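Local coordinates for protein cysteine hydrolase (PDB 6KUA) that probably hydrolyses nicotinamide to nicotinic acid and ammonia, as a zinc-containing nicotinamidase of the isochorismatase family, at residues T134-Y146 with G166-L178. Sequence-based numbering, arbitrary orientation.
Sequences TDICVLHTAISAY and GHEWALAHFKNSL
Phe-174 reaches across from helix 166-176 so that the far rim of its ring meets segment 134-146. Its CZ lies 3.4 Å from Thr-134 O, and its CE1 stands 3.7 Å from Leu-139 CA, an atom in the ring plane at the edge. Val-138 CG1 and Ala-142 CB approach the same ring obliquely, while on its own helix Ala-170 O sits 3.0 Å above one face of the ring, toward the rim. Leu-139 CG is anti to the Leu-139 backbone N (chi1 165°), which carries CD1 across to the edge of the Trp-169 indole, 3.8 Å from CZ3. The far end closes on Leu-178: its CD1 packs against Ala-142 CB, and its CD2 makes a CH-pi contact over a face of Tyr-146, 4.1 Å from the ring centroid and 20° off the normal. At the other end Thr-134 OG1 and His-167 ND1 share a hydrogen bond (2.9 Å), with OG1 in the imidazole plane at its edge; Leu-171 CG lies over one face of that imidazole, toward the rim. Farther out, Asp-135 OD1 is held by Ser-161, and its OD2 bonds Trp-169 NE1 of the second subunit. His-173 NE2 pairs with His-140 NE2 of that subunit, placing the contact at a subunit interface. The axes of helix segments 137-146 and 166-176 come within 10.8 Å at 10°, a spacing bridged by the Phe-174 ring, Leu-139 and Leu-178. Strand 126-132, helix 137-147 and parallel strand 151-160 form a beta-alpha-beta crossover of the isochorismatase fold, with helix 164-176 laid alongside, touching strand 151-160 through Leu-171.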
loop_
_atom_site.group_PDB
_atom_site.type_symbol
_atom_site.label_atom_id
_atom_site.label_comp_id
_atom_site.label_asym_id
_atom_site.label_seq_id
_atom_site.Cartn_x
_atom_site.Cartn_y
_atom_site.Cartn_z
ATOM N N THR A 134 -16.113 13.384 11.386
ATOM C CA THR A 134 -14.866 14.142 11.345
ATOM C C THR A 134 -13.697 13.335 11.891
ATOM O O THR A 134 -12.613 13.321 11.304
ATOM C CB THR A 134 -15.022 15.432 12.148
ATOM O OG1 THR A 134 -16.356 15.916 11.990
ATOM C CG2 THR A 134 -14.036 16.488 11.687
ATOM N N ASP A 135 -13.891 12.677 13.029
ATOM C CA ASP A 135 -12.792 12.022 13.723
ATOM C C ASP A 135 -12.757 10.515 13.482
ATOM O O ASP A 135 -12.044 9.805 14.202
ATOM C CB ASP A 135 -12.858 12.327 15.231
ATOM C CG ASP A 135 -14.170 11.852 15.866
ATOM O OD1 ASP A 135 -15.232 11.977 15.218
ATOM O OD2 ASP A 135 -14.149 11.342 17.003
ATOM N N ILE A 136 -13.498 10.003 12.491
ATOM C CA ILE A 136 -13.368 8.594 12.108
ATOM C C ILE A 136 -13.059 8.495 10.610
ATOM O O ILE A 136 -11.892 8.548 10.211
ATOM C CB ILE A 136 -14.620 7.780 12.502
ATOM C CG1 ILE A 136 -15.019 8.129 13.944
ATOM C CG2 ILE A 136 -14.355 6.273 12.388
ATOM C CD1 ILE A 136 -16.189 7.379 14.489
ATOM N N CYS A 137 -14.088 8.338 9.762
ATOM C CA CYS A 137 -13.845 8.107 8.334
ATOM C C CYS A 137 -13.148 9.286 7.667
ATOM O O CYS A 137 -12.262 9.095 6.824
ATOM C CB CYS A 137 -15.159 7.801 7.620
ATOM S SG CYS A 137 -15.811 6.211 8.134
ATOM N N VAL A 138 -13.560 10.507 7.999
ATOM C CA VAL A 138 -12.884 11.686 7.468
ATOM C C VAL A 138 -11.423 11.706 7.912
ATOM O O VAL A 138 -10.506 11.907 7.102
ATOM C CB VAL A 138 -13.631 12.950 7.917
ATOM C CG1 VAL A 138 -12.865 14.184 7.510
ATOM C CG2 VAL A 138 -15.073 12.938 7.357
ATOM N N LEU A 139 -11.190 11.492 9.211
ATOM C CA LEU A 139 -9.832 11.519 9.756
ATOM C C LEU A 139 -8.953 10.460 9.099
ATOM O O LEU A 139 -7.840 10.752 8.647
ATOM C CB LEU A 139 -9.878 11.302 11.279
ATOM C CG LEU A 139 -8.539 10.939 11.945
ATOM C CD1 LEU A 139 -7.661 12.166 12.046
ATOM C CD2 LEU A 139 -8.725 10.299 13.346
ATOM N N HIS A 140 -9.437 9.214 9.054
ATOM C CA HIS A 140 -8.657 8.140 8.446
ATOM C C HIS A 140 -8.394 8.421 6.970
ATOM O O HIS A 140 -7.295 8.158 6.466
ATOM C CB HIS A 140 -9.372 6.797 8.617
ATOM C CG HIS A 140 -9.379 6.282 10.028
ATOM N ND1 HIS A 140 -9.302 4.938 10.325
ATOM C CD2 HIS A 140 -9.480 6.923 11.222
ATOM C CE1 HIS A 140 -9.352 4.770 11.637
ATOM N NE2 HIS A 140 -9.454 5.956 12.205
ATOM N N THR A 141 -9.405 8.920 6.255
ATOM C CA THR A 141 -9.206 9.302 4.863
ATOM C C THR A 141 -8.183 10.425 4.750
ATOM O O THR A 141 -7.292 10.369 3.900
ATOM C CB THR A 141 -10.543 9.715 4.240
ATOM O OG1 THR A 141 -11.431 8.591 4.246
ATOM C CG2 THR A 141 -10.364 10.222 2.794
ATOM N N ALA A 142 -8.279 11.440 5.625
ATOM C CA ALA A 142 -7.349 12.571 5.567
ATOM C C ALA A 142 -5.909 12.136 5.822
ATOM O O ALA A 142 -4.980 12.634 5.175
ATOM C CB ALA A 142 -7.761 13.648 6.578
ATOM N N ILE A 143 -5.706 11.190 6.744
ATOM C CA ILE A 143 -4.360 10.721 7.067
ATOM C C ILE A 143 -3.732 10.004 5.878
ATOM O O ILE A 143 -2.558 10.221 5.558
ATOM C CB ILE A 143 -4.390 9.815 8.312
ATOM C CG1 ILE A 143 -4.685 10.655 9.550
ATOM C CG2 ILE A 143 -3.054 9.065 8.447
ATOM C CD1 ILE A 143 -5.151 9.853 10.711
ATOM N N SER A 144 -4.503 9.158 5.189
ATOM C CA SER A 144 -3.976 8.513 3.992
ATOM C C SER A 144 -3.701 9.522 2.880
ATOM O O SER A 144 -2.700 9.398 2.167
ATOM C CB SER A 144 -4.942 7.441 3.496
ATOM O OG SER A 144 -4.657 6.225 4.166
ATOM N N ALA A 145 -4.609 10.487 2.680
ATOM C CA ALA A 145 -4.357 11.543 1.710
ATOM C C ALA A 145 -3.055 12.249 2.034
ATOM O O ALA A 145 -2.239 12.517 1.140
ATOM C CB ALA A 145 -5.523 12.546 1.681
ATOM N N TYR A 146 -2.833 12.516 3.324
ATOM C CA TYR A 146 -1.616 13.171 3.766
ATOM C C TYR A 146 -0.393 12.330 3.434
ATOM O O TYR A 146 0.528 12.805 2.758
ATOM C CB TYR A 146 -1.712 13.467 5.266
ATOM C CG TYR A 146 -0.408 13.860 5.885
ATOM C CD1 TYR A 146 0.080 15.169 5.777
ATOM C CD2 TYR A 146 0.356 12.929 6.574
ATOM C CE1 TYR A 146 1.301 15.529 6.348
ATOM C CE2 TYR A 146 1.570 13.283 7.137
ATOM C CZ TYR A 146 2.033 14.573 7.026
ATOM O OH TYR A 146 3.244 14.888 7.608
ATOM N N GLY A 166 -14.302 15.257 19.667
ATOM C CA GLY A 166 -13.570 14.654 18.567
ATOM C C GLY A 166 -13.608 15.509 17.319
ATOM O O GLY A 166 -12.607 15.625 16.596
ATOM N N HIS A 167 -14.760 16.128 17.052
ATOM C CA HIS A 167 -14.864 17.053 15.936
ATOM C C HIS A 167 -13.821 18.160 16.049
ATOM O O HIS A 167 -13.051 18.408 15.107
ATOM C CB HIS A 167 -16.282 17.627 15.877
ATOM C CG HIS A 167 -16.472 18.655 14.807
ATOM N ND1 HIS A 167 -16.713 18.324 13.488
ATOM C CD2 HIS A 167 -16.451 20.009 14.858
ATOM C CE1 HIS A 167 -16.835 19.429 12.774
ATOM N NE2 HIS A 167 -16.678 20.465 13.581
ATOM N N GLU A 168 -13.753 18.816 17.211
ATOM C CA GLU A 168 -12.768 19.884 17.390
ATOM C C GLU A 168 -11.342 19.333 17.424
ATOM O O GLU A 168 -10.419 19.957 16.881
ATOM C CB GLU A 168 -13.072 20.677 18.666
ATOM C CG GLU A 168 -14.346 21.537 18.561
ATOM C CD GLU A 168 -14.808 22.130 19.898
ATOM O OE1 GLU A 168 -15.536 23.153 19.871
ATOM O OE2 GLU A 168 -14.463 21.573 20.970
ATOM N N TRP A 169 -11.135 18.187 18.085
ATOM C CA TRP A 169 -9.808 17.569 18.073
ATOM C C TRP A 169 -9.322 17.354 16.644
ATOM O O TRP A 169 -8.180 17.680 16.302
ATOM C CB TRP A 169 -9.810 16.222 18.825
ATOM C CG TRP A 169 -8.452 15.605 18.676
ATOM C CD1 TRP A 169 -7.349 15.859 19.446
ATOM C CD2 TRP A 169 -8.016 14.730 17.624
ATOM N NE1 TRP A 169 -6.268 15.169 18.959
ATOM C CE2 TRP A 169 -6.649 14.470 17.839
ATOM C CE3 TRP A 169 -8.661 14.116 16.533
ATOM C CZ2 TRP A 169 -5.903 13.636 16.999
ATOM C CZ3 TRP A 169 -7.909 13.299 15.688
ATOM C CH2 TRP A 169 -6.548 13.064 15.932
ATOM N N ALA A 170 -10.188 16.803 15.791
ATOM C CA ALA A 170 -9.765 16.388 14.456
ATOM C C ALA A 170 -9.503 17.588 13.553
ATOM O O ALA A 170 -8.574 17.561 12.733
ATOM C CB ALA A 170 -10.811 15.442 13.850
ATOM N N LEU A 171 -10.288 18.666 13.705
ATOM C CA LEU A 171 -10.057 19.856 12.894
ATOM C C LEU A 171 -8.686 20.454 13.183
ATOM O O LEU A 171 -8.004 20.913 12.260
ATOM C CB LEU A 171 -11.164 20.890 13.119
ATOM C CG LEU A 171 -12.559 20.538 12.564
ATOM C CD1 LEU A 171 -13.567 21.616 12.904
ATOM C CD2 LEU A 171 -12.539 20.297 11.059
ATOM N N ALA A 172 -8.258 20.450 14.456
ATOM C CA ALA A 172 -6.923 20.948 14.775
ATOM C C ALA A 172 -5.846 19.983 14.293
ATOM O O ALA A 172 -4.800 20.413 13.805
ATOM C CB ALA A 172 -6.776 21.198 16.284
ATOM N N HIS A 173 -6.087 18.674 14.428
ATOM C CA HIS A 173 -5.174 17.689 13.860
ATOM C C HIS A 173 -4.975 17.931 12.369
ATOM O O HIS A 173 -3.836 18.005 11.891
ATOM C CB HIS A 173 -5.701 16.275 14.115
ATOM C CG HIS A 173 -4.737 15.193 13.745
ATOM N ND1 HIS A 173 -3.685 14.824 14.556
ATOM C CD2 HIS A 173 -4.659 14.403 12.644
ATOM C CE1 HIS A 173 -3.016 13.836 13.985
ATOM N NE2 HIS A 173 -3.575 13.571 12.817
ATOM N N PHE A 174 -6.072 18.094 11.617
ATOM C CA PHE A 174 -5.929 18.339 10.180
ATOM C C PHE A 174 -5.049 19.557 9.927
ATOM O O PHE A 174 -4.187 19.542 9.042
ATOM C CB PHE A 174 -7.295 18.541 9.508
ATOM C CG PHE A 174 -8.265 17.414 9.692
ATOM C CD1 PHE A 174 -7.838 16.099 9.811
ATOM C CD2 PHE A 174 -9.634 17.677 9.722
ATOM C CE1 PHE A 174 -8.768 15.055 9.969
ATOM C CE2 PHE A 174 -10.570 16.648 9.897
ATOM C CZ PHE A 174 -10.137 15.334 10.023
ATOM N N LYS A 175 -5.242 20.616 10.716
ATOM C CA LYS A 175 -4.502 21.858 10.513
ATOM C C LYS A 175 -3.052 21.723 10.974
ATOM O O LYS A 175 -2.127 22.059 10.230
ATOM C CB LYS A 175 -5.219 22.988 11.256
ATOM C CG LYS A 175 -4.649 24.406 11.063
ATOM C CD LYS A 175 -5.548 25.434 11.784
ATOM C CE LYS A 175 -4.752 26.634 12.323
ATOM N NZ LYS A 175 -4.044 26.311 13.605
ATOM N N ASN A 176 -2.828 21.194 12.181
ATOM C CA ASN A 176 -1.515 21.276 12.813
ATOM C C ASN A 176 -0.593 20.110 12.461
ATOM O O ASN A 176 0.626 20.293 12.416
ATOM C CB ASN A 176 -1.673 21.374 14.346
ATOM C CG ASN A 176 -2.601 22.530 14.769
ATOM O OD1 ASN A 176 -2.539 23.609 14.205
ATOM N ND2 ASN A 176 -3.468 22.289 15.741
ATOM N N SER A 177 -1.127 18.914 12.222
ATOM C CA SER A 177 -0.292 17.779 11.833
ATOM C C SER A 177 -0.322 17.465 10.344
ATOM O O SER A 177 0.682 16.973 9.812
ATOM C CB SER A 177 -0.701 16.523 12.612
ATOM O OG SER A 177 -0.551 16.730 14.000
ATOM N N LEU A 178 -1.453 17.683 9.667
ATOM C CA LEU A 178 -1.565 17.294 8.268
ATOM C C LEU A 178 -1.371 18.459 7.305
ATOM O O LEU A 178 -1.474 18.256 6.092
ATOM C CB LEU A 178 -2.915 16.617 7.993
ATOM C CG LEU A 178 -3.322 15.467 8.927
ATOM C CD1 LEU A 178 -4.454 14.662 8.311
ATOM C CD2 LEU A 178 -2.135 14.567 9.247
#